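Side-chain contacts in aminoacyl-tRNA synthetase-interacting multifunctional protein p43 (PDB 6IPA), which probably binds tRNA through its C-terminal EMAP II-like domain, which includes a putative tRNA-binding region of the OB-fold clan: residues L40-I43 with T44-N47; N164-F167 with H168-H172; V179-K183 with D184-L188. One frame throughout, in Å; residues are numbered along the deposited sequence.

In the fold
Three local contacts follow one another along the chain and meet on neighbouring elements. Interaction 1 is the 3-10 turn leading into strand 48-58 of the four-stranded antiparallel sheet. Interaction 2 is helix 165-169 with the turn after it, and interaction 3 the hairpin of strands 179-182 and 185-189 in the larger antiparallel sheet. The centres of interactions 1 and 2 lie about 8 Å apart. Those of interactions 1 and 3 are about 13 Å apart, and those of interactions 2 and 3 about 14 Å. The helix packs on residues 40-46, while Asp41 holds Tyr182 and Lys183. The first modelled residues thus tie the later helix and hairpin to the start of strand 48-58.

Interaction 1. Residues L40-I43 with T44-N47; sequences LDDI and TRLN
Asp42 and Thr44 meet through one carboxylate oxygen. Asp42 OD1 accepts from Thr44 OG1 at 2.6 Å, on the syn side but 33° out of the carboxylate plane, and from Thr44 N at 3.2 Å, steeply above the same face. The second bond closes an Asx turn. Thr44 OG1 can join in because its chi1 of 63° sets the hydroxyl between the backbone N and the carbonyl carbon, facing back to the aspartate. The other oxygen, Asp42 OD2, rests on the aliphatic part of Arg45, 3.6 Å from Arg45 CG, with no charge contact. One shell out, the backbone supports this 3-10 turn: Arg45 N binds Asp42 O at 3.3 Å, and Leu46 N binds Ile43 O at 3.2 Å. A water lies 2.9 Å from Ile43 O and 3.0 Å from Leu46 O. Arg45 bends at chi3 (75°), which carries its guanidinium back along the chain, Arg45 NH1 4.0 Å from Leu40 CD2; the polar end is held by a salt bridge from NH2 to Asp154. Leu46, the buried residue of the turn, packs on Ile169 of helix 165-169, as Arg45 does on Pro165 and Leu40 on His168. Ile43 instead touches Tyr182 of strand 179-182 and the loop at Met147, and Asn47 leads straight into strand 48-58.

Interaction 2. Residues N164-F167 with H168-H172; sequences NPFF and HIQPH
The Phe166 ring and the Gln170 amide, one helical turn apart, meet obliquely, their planes 64° from one another, with Phe166 CE2 3.5 Å from Gln170 CD. Both side chains start alike: each has its CG opposite the backbone N (chi1 179° in Phe166 and -179° in Gln170), and from there the extended Gln170 chain brings its amide up to the CE2-CZ end of the ring. The Phe167 ring takes Phe166 CD2 over the centre of one face, 4.0 Å above the plane, and has Asn164 CB at its edge; Gln170 OE1 approaches it more loosely. At the edge of the His168 imidazole, close to its plane, Asn164 O lies 3.7 Å from His168 CD2. The polar ends of His168 and Gln170 are anchored farther off, His168 NE2 on Glu162 O and Gln170 NE2 on Ile203 O, and these bonds help to fix how the ring and the amide are turned.

Asn164 is the N-cap of this short helix: its OD1 accepts Phe166 N at 2.8 Å, meeting a first-turn N-H that has no earlier helical carbonyl to bind. Pro165 O then serves two donors, Ile169 N at 2.9 Å, nearly along the C=O axis, and His168 N at 2.8 Å from above the carbonyl plane. Beside it, Ile169 CD1 packs on Pro165 CB at 3.6 Å, making the buried apolar side of the turn. Gln170 N binds Phe166 O at 2.7 Å before the chain tightens into the 3-10 segment 170-172. The Pro165-Ile169 side lies against the turn of residues 40-46, Asn164 packs on the loops at Leu104 and Leu157, and His172 passes the chain on to strand 173-176, pairing by backbone with Lys183.

Interaction 3. Residues V179-K183 with D184-L188; sequences VAHYK and DAKWL
Ala180 and Trp187 form the close-packed end of a beta hairpin whose strands, 179-182 and 185-189, are joined by a type II' turn from Tyr182 to Ala185. Ala180 CB sits over one face of the Trp187 indole, 3.9 Å from the centroid of the five-membered ring, in a CH-pi contact. Trp187 CG lies opposite its own carbonyl carbon (chi1 -71°), which folds the indole back across the first strand. The backbone fixes the spacing here, Trp187 N binding Ala180 O at 2.8 Å with a nearly straight N-H. Leu173, Leu119, Leu130 and Ile194 pack round the indole, making this the buried part of the contact.

Toward the turn the strands are still paired but the side chains become more exposed. Tyr182 and Ala185 exchange two backbone bonds, Ala185 N to Tyr182 O and Tyr182 N to Ala185 O, both 2.8 Å. Lys183 takes the positive phi (57°) expected at the first corner of a type II' turn, and exposed Asp184 follows at the second, its OD1 in a salt bridge with Lys176. The short segments 179-182 and 185-188 run at 118° to each other, well short of antiparallel, consistent with a twisted or coiled hairpin.

His181 and Lys186, a non-hydrogen-bonded pair, share one face of the sheet and run side by side in the same direction. Lys186 CG makes a CH-pi contact over one face of the buried His181 imidazole, offset toward the rim, while Lys186 NZ continues to a salt bridge with Glu193. The ring is steadied at its edge by a weak bond from His181 ND1 to Val179 O, and over its face Lys186 CG comes within 3.5 Å of His181 NE2.

Interaction 1. Residues L40-I43 with T44-N47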
loop_
_atom_site.group_PDB
_atom_site.type_symbol
_atom_site.label_atom_id
_atom_site.label_comp_id
_atom_site.label_asym_id
_atom_site.label_seq_id
_atom_site.Cartn_x
_atom_site.Cartn_y
_atom_site.Cartn_z
ATOM N N LEU A 40 -1.554 12.763 -14.955
ATOM C CA LEU A 40 -0.775 12.659 -13.678
ATOM C C LEU A 40 -1.682 12.482 -12.430
ATOM O O LEU A 40 -1.487 11.496 -11.697
ATOM C CB LEU A 40 0.169 13.827 -13.462
ATOM C CG LEU A 40 1.551 13.790 -14.103
ATOM C CD1 LEU A 40 2.311 15.039 -13.699
ATOM C CD2 LEU A 40 2.334 12.555 -13.714
ATOM N N ASP A 41 -2.632 13.404 -12.167
ATOM C CA ASP A 41 -3.664 13.150 -11.091
ATOM C C ASP A 41 -4.748 12.226 -11.661
ATOM O O ASP A 41 -5.835 12.652 -12.030
ATOM C CB ASP A 41 -4.281 14.443 -10.490
ATOM C CG ASP A 41 -5.406 14.161 -9.436
ATOM O OD1 ASP A 41 -5.519 13.003 -8.964
ATOM O OD2 ASP A 41 -6.196 15.100 -9.077
ATOM N N ASP A 42 -4.433 10.951 -11.746
ATOM C CA ASP A 42 -5.350 10.023 -12.362
ATOM C C ASP A 42 -5.115 8.725 -11.614
ATOM O O ASP A 42 -4.052 8.105 -11.721
ATOM C CB ASP A 42 -5.045 9.915 -13.857
ATOM C CG ASP A 42 -5.794 8.796 -14.547
ATOM O OD1 ASP A 42 -6.778 8.242 -13.979
ATOM O OD2 ASP A 42 -5.377 8.467 -15.684
ATOM N N ILE A 43 -6.108 8.318 -10.846
ATOM C CA ILE A 43 -5.903 7.208 -9.963
ATOM C C ILE A 43 -5.954 5.867 -10.685
ATOM O O ILE A 43 -5.486 4.861 -10.158
ATOM C CB ILE A 43 -6.852 7.276 -8.767
ATOM C CG1 ILE A 43 -6.511 6.171 -7.775
ATOM C CG2 ILE A 43 -8.306 7.176 -9.213
ATOM C CD1 ILE A 43 -7.164 6.328 -6.443
ATOM N N THR A 44 -6.460 5.846 -11.913
ATOM C CA THR A 44 -6.491 4.604 -12.695
ATOM C C THR A 44 -5.063 4.114 -12.966
ATOM O O THR A 44 -4.836 2.955 -13.290
ATOM C CB THR A 44 -7.263 4.818 -14.004
ATOM O OG1 THR A 44 -6.583 5.789 -14.803
ATOM C CG2 THR A 44 -8.689 5.309 -13.713
ATOM N N ARG A 45 -4.102 5.016 -12.787
ATOM C CA ARG A 45 -2.718 4.765 -13.152
ATOM C C ARG A 45 -1.940 4.025 -12.085
ATOM O O ARG A 45 -0.911 3.441 -12.382
ATOM C CB ARG A 45 -2.005 6.073 -13.485
ATOM C CG ARG A 45 -2.427 6.640 -14.820
ATOM C CD ARG A 45 -1.754 7.957 -15.183
ATOM N NE ARG A 45 -0.399 7.697 -15.587
ATOM C CZ ARG A 45 0.494 8.630 -15.895
ATOM N NH1 ARG A 45 0.177 9.948 -15.882
ATOM N NH2 ARG A 45 1.717 8.240 -16.220
ATOM N N LEU A 46 -2.449 4.054 -10.852
ATOM C CA LEU A 46 -1.941 3.245 -9.765
ATOM C C LEU A 46 -2.519 1.859 -9.817
ATOM O O LEU A 46 -3.709 1.699 -9.918
ATOM C CB LEU A 46 -2.301 3.855 -8.382
ATOM C CG LEU A 46 -1.944 5.314 -8.160
ATOM C CD1 LEU A 46 -2.217 5.704 -6.731
ATOM C CD2 LEU A 46 -0.507 5.570 -8.533
ATOM N N ASN A 47 -1.644 0.870 -9.628
ATOM C CA ASN A 47 -2.039 -0.553 -9.388
ATOM C C ASN A 47 -1.888 -0.907 -7.976
ATOM O O ASN A 47 -0.832 -1.339 -7.613
ATOM C CB ASN A 47 -1.096 -1.487 -10.116
ATOM C CG ASN A 47 -1.577 -2.884 -10.130
ATOM O OD1 ASN A 47 -2.775 -3.154 -10.059
ATOM N ND2 ASN A 47 -0.652 -3.800 -10.279
HETATM O O HOH W 1 -6.112 2.684 -8.375
#

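Interaction 2. Residues N164-F167 with H168-H172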
loop_
_atom_site.group_PDB
_atom_site.type_symbol
_atom_site.label_atom_id
_atom_site.label_comp_id
_atom_site.label_asym_id
_atom_site.label_seq_id
_atom_site.Cartn_x
_atom_site.Cartn_y
_atom_site.Cartn_z
ATOM N N ASN A 164 5.779 10.879 -11.165
ATOM C CA ASN A 164 5.109 9.683 -10.689
ATOM C C ASN A 164 3.731 10.095 -10.206
ATOM O O ASN A 164 3.610 10.817 -9.209
ATOM C CB ASN A 164 5.923 9.059 -9.542
ATOM C CG ASN A 164 5.291 7.784 -8.977
ATOM O OD1 ASN A 164 4.073 7.585 -9.018
ATOM N ND2 ASN A 164 6.137 6.904 -8.461
ATOM N N PRO A 165 2.679 9.650 -10.910
ATOM C CA PRO A 165 1.329 9.946 -10.512
ATOM C C PRO A 165 1.095 9.879 -9.018
ATOM O O PRO A 165 0.467 10.788 -8.458
ATOM C CB PRO A 165 0.543 8.864 -11.209
ATOM C CG PRO A 165 1.251 8.731 -12.509
ATOM C CD PRO A 165 2.703 8.903 -12.174
ATOM N N PHE A 166 1.603 8.838 -8.368
ATOM C CA PHE A 166 1.328 8.653 -6.950
ATOM C C PHE A 166 1.454 9.926 -6.078
ATOM O O PHE A 166 0.539 10.232 -5.303
ATOM C CB PHE A 166 2.171 7.545 -6.334
ATOM C CG PHE A 166 1.894 7.385 -4.863
ATOM C CD1 PHE A 166 0.844 6.614 -4.433
ATOM C CD2 PHE A 166 2.619 8.109 -3.927
ATOM C CE1 PHE A 166 0.550 6.512 -3.089
ATOM C CE2 PHE A 166 2.336 8.009 -2.592
ATOM C CZ PHE A 166 1.284 7.228 -2.171
ATOM N N PHE A 167 2.552 10.661 -6.233
ATOM C CA PHE A 167 2.836 11.825 -5.386
ATOM C C PHE A 167 1.964 13.028 -5.732
ATOM O O PHE A 167 1.837 13.958 -4.914
ATOM C CB PHE A 167 4.308 12.250 -5.465
ATOM C CG PHE A 167 5.261 11.156 -5.151
ATOM C CD1 PHE A 167 5.601 10.876 -3.841
ATOM C CD2 PHE A 167 5.771 10.355 -6.159
ATOM C CE1 PHE A 167 6.456 9.823 -3.538
ATOM C CE2 PHE A 167 6.646 9.313 -5.864
ATOM C CZ PHE A 167 6.986 9.046 -4.550
ATOM N N HIS A 168 1.374 13.011 -6.926
ATOM C CA HIS A 168 0.461 14.064 -7.343
ATOM C C HIS A 168 -0.931 13.737 -6.850
ATOM O O HIS A 168 -1.737 14.611 -6.535
ATOM C CB HIS A 168 0.452 14.173 -8.872
ATOM C CG HIS A 168 1.641 14.885 -9.447
ATOM N ND1 HIS A 168 1.647 16.248 -9.693
ATOM C CD2 HIS A 168 2.848 14.424 -9.851
ATOM C CE1 HIS A 168 2.809 16.594 -10.225
ATOM N NE2 HIS A 168 3.557 15.506 -10.330
ATOM N N ILE A 169 -1.206 12.444 -6.817
ATOM C CA ILE A 169 -2.474 11.922 -6.360
ATOM C C ILE A 169 -2.564 11.950 -4.819
ATOM O O ILE A 169 -3.635 12.245 -4.249
ATOM C CB ILE A 169 -2.599 10.462 -6.834
ATOM C CG1 ILE A 169 -2.681 10.404 -8.383
ATOM C CG2 ILE A 169 -3.789 9.801 -6.183
ATOM C CD1 ILE A 169 -2.375 9.050 -9.027
ATOM N N GLN A 170 -1.426 11.648 -4.175
ATOM C CA GLN A 170 -1.323 11.457 -2.735
ATOM C C GLN A 170 -2.097 12.468 -1.907
ATOM O O GLN A 170 -2.885 12.065 -1.056
ATOM C CB GLN A 170 0.154 11.412 -2.311
ATOM C CG GLN A 170 0.373 11.194 -0.832
ATOM C CD GLN A 170 1.769 10.715 -0.503
ATOM O OE1 GLN A 170 2.761 11.183 -1.072
ATOM N NE2 GLN A 170 1.855 9.772 0.432
ATOM N N PRO A 171 -1.970 13.773 -2.200
ATOM C CA PRO A 171 -2.696 14.766 -1.358
ATOM C C PRO A 171 -4.200 14.599 -1.308
ATOM O O PRO A 171 -4.841 15.140 -0.442
ATOM C CB PRO A 171 -2.347 16.107 -2.006
ATOM C CG PRO A 171 -1.129 15.830 -2.837
ATOM C CD PRO A 171 -1.310 14.424 -3.343
ATOM N N HIS A 172 -4.767 13.859 -2.248
ATOM C CA HIS A 172 -6.178 13.611 -2.272
ATOM C C HIS A 172 -6.512 12.248 -1.718
ATOM O O HIS A 172 -7.676 11.885 -1.691
ATOM C CB HIS A 172 -6.654 13.677 -3.727
ATOM C CG HIS A 172 -6.311 14.958 -4.420
ATOM N ND1 HIS A 172 -6.841 16.175 -4.040
ATOM C CD2 HIS A 172 -5.501 15.211 -5.474
ATOM C CE1 HIS A 172 -6.359 17.125 -4.822
ATOM N NE2 HIS A 172 -5.535 16.569 -5.694
#

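Interaction 3. Residues V179-K183 with D184-L188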
loop_
_atom_site.group_PDB
_atom_site.type_symbol
_atom_site.label_atom_id
_atom_site.label_comp_id
_atom_site.label_asym_id
_atom_site.label_seq_id
_atom_site.Cartn_x
_atom_site.Cartn_y
_atom_site.Cartn_z
ATOM N N VAL A 179 -12.671 5.030 6.576
ATOM C CA VAL A 179 -12.621 4.418 5.242
ATOM C C VAL A 179 -11.606 5.147 4.393
ATOM O O VAL A 179 -11.362 6.328 4.593
ATOM C CB VAL A 179 -13.983 4.460 4.545
ATOM C CG1 VAL A 179 -13.981 3.529 3.351
ATOM C CG2 VAL A 179 -15.095 4.035 5.492
ATOM N N ALA A 180 -10.999 4.441 3.460
ATOM C CA ALA A 180 -10.044 5.044 2.548
ATOM C C ALA A 180 -10.743 5.629 1.324
ATOM O O ALA A 180 -11.588 4.947 0.718
ATOM C CB ALA A 180 -9.035 3.992 2.096
ATOM N N HIS A 181 -10.332 6.838 0.932
ATOM C CA HIS A 181 -10.872 7.570 -0.254
ATOM C C HIS A 181 -9.823 8.102 -1.227
ATOM O O HIS A 181 -8.818 8.686 -0.805
ATOM C CB HIS A 181 -11.647 8.823 0.178
ATOM C CG HIS A 181 -12.889 8.533 0.948
ATOM N ND1 HIS A 181 -12.892 7.818 2.138
ATOM C CD2 HIS A 181 -14.178 8.867 0.701
ATOM C CE1 HIS A 181 -14.136 7.728 2.585
ATOM N NE2 HIS A 181 -14.935 8.367 1.737
ATOM N N TYR A 182 -10.099 7.960 -2.535
ATOM C CA TYR A 182 -9.515 8.886 -3.520
ATOM C C TYR A 182 -10.523 10.035 -3.638
ATOM O O TYR A 182 -11.648 9.832 -4.047
ATOM C CB TYR A 182 -9.229 8.200 -4.876
ATOM C CG TYR A 182 -8.811 9.179 -5.959
ATOM C CD1 TYR A 182 -7.541 9.694 -5.987
ATOM C CD2 TYR A 182 -9.711 9.605 -6.931
ATOM C CE1 TYR A 182 -7.167 10.611 -6.935
ATOM C CE2 TYR A 182 -9.349 10.526 -7.887
ATOM C CZ TYR A 182 -8.069 11.033 -7.888
ATOM O OH TYR A 182 -7.658 11.961 -8.847
ATOM N N LYS A 183 -10.154 11.206 -3.232
ATOM C CA LYS A 183 -11.076 12.306 -3.288
ATOM C C LYS A 183 -12.325 11.985 -2.518
ATOM O O LYS A 183 -12.267 11.842 -1.342
ATOM C CB LYS A 183 -11.324 12.765 -4.696
ATOM C CG LYS A 183 -10.082 13.317 -5.314
ATOM C CD LYS A 183 -10.271 13.813 -6.704
ATOM C CE LYS A 183 -9.034 14.510 -7.126
ATOM N NZ LYS A 183 -8.665 14.088 -8.475
ATOM N N ASP A 184 -13.475 12.000 -3.152
ATOM C CA ASP A 184 -14.702 11.633 -2.490
ATOM C C ASP A 184 -15.156 10.225 -2.777
ATOM O O ASP A 184 -16.210 9.854 -2.392
ATOM C CB ASP A 184 -15.785 12.553 -2.946
ATOM C CG ASP A 184 -15.728 13.857 -2.291
ATOM O OD1 ASP A 184 -15.181 13.967 -1.233
ATOM O OD2 ASP A 184 -16.258 14.810 -2.807
ATOM N N ALA A 185 -14.344 9.461 -3.461
ATOM C CA ALA A 185 -14.684 8.136 -3.917
ATOM C C ALA A 185 -13.935 7.090 -3.117
ATOM O O ALA A 185 -12.725 7.046 -3.157
ATOM C CB ALA A 185 -14.323 7.996 -5.400
ATOM N N LYS A 186 -14.674 6.214 -2.452
ATOM C CA LYS A 186 -14.125 5.175 -1.572
ATOM C C LYS A 186 -13.379 4.080 -2.278
ATOM O O LYS A 186 -13.711 3.748 -3.385
ATOM C CB LYS A 186 -15.265 4.523 -0.808
ATOM C CG LYS A 186 -15.980 5.503 0.104
ATOM C CD LYS A 186 -17.203 4.872 0.708
ATOM C CE LYS A 186 -17.793 5.764 1.783
ATOM N NZ LYS A 186 -18.305 4.910 2.899
ATOM N N TRP A 187 -12.389 3.506 -1.606
ATOM C CA TRP A 187 -11.627 2.400 -2.125
ATOM C C TRP A 187 -12.406 1.156 -1.873
ATOM O O TRP A 187 -12.880 0.956 -0.740
ATOM C CB TRP A 187 -10.317 2.252 -1.369
ATOM C CG TRP A 187 -9.294 3.310 -1.623
ATOM C CD1 TRP A 187 -9.506 4.589 -2.043
ATOM C CD2 TRP A 187 -7.893 3.185 -1.415
ATOM N NE1 TRP A 187 -8.308 5.265 -2.116
ATOM C CE2 TRP A 187 -7.307 4.422 -1.738
ATOM C CE3 TRP A 187 -7.077 2.150 -0.969
ATOM C CZ2 TRP A 187 -5.957 4.649 -1.629
ATOM C CZ3 TRP A 187 -5.741 2.370 -0.895
ATOM C CH2 TRP A 187 -5.186 3.620 -1.223
ATOM N N LEU A 188 -12.477 0.283 -2.896
ATOM C CA LEU A 188 -13.307 -0.929 -2.830
ATOM C C LEU A 188 -12.533 -2.239 -3.070
ATOM O O LEU A 188 -11.645 -2.301 -3.875
ATOM C CB LEU A 188 -14.426 -0.812 -3.856
ATOM C CG LEU A 188 -15.777 -0.257 -3.450
ATOM C CD1 LEU A 188 -15.700 1.054 -2.675
ATOM C CD2 LEU A 188 -16.644 -0.132 -4.689
#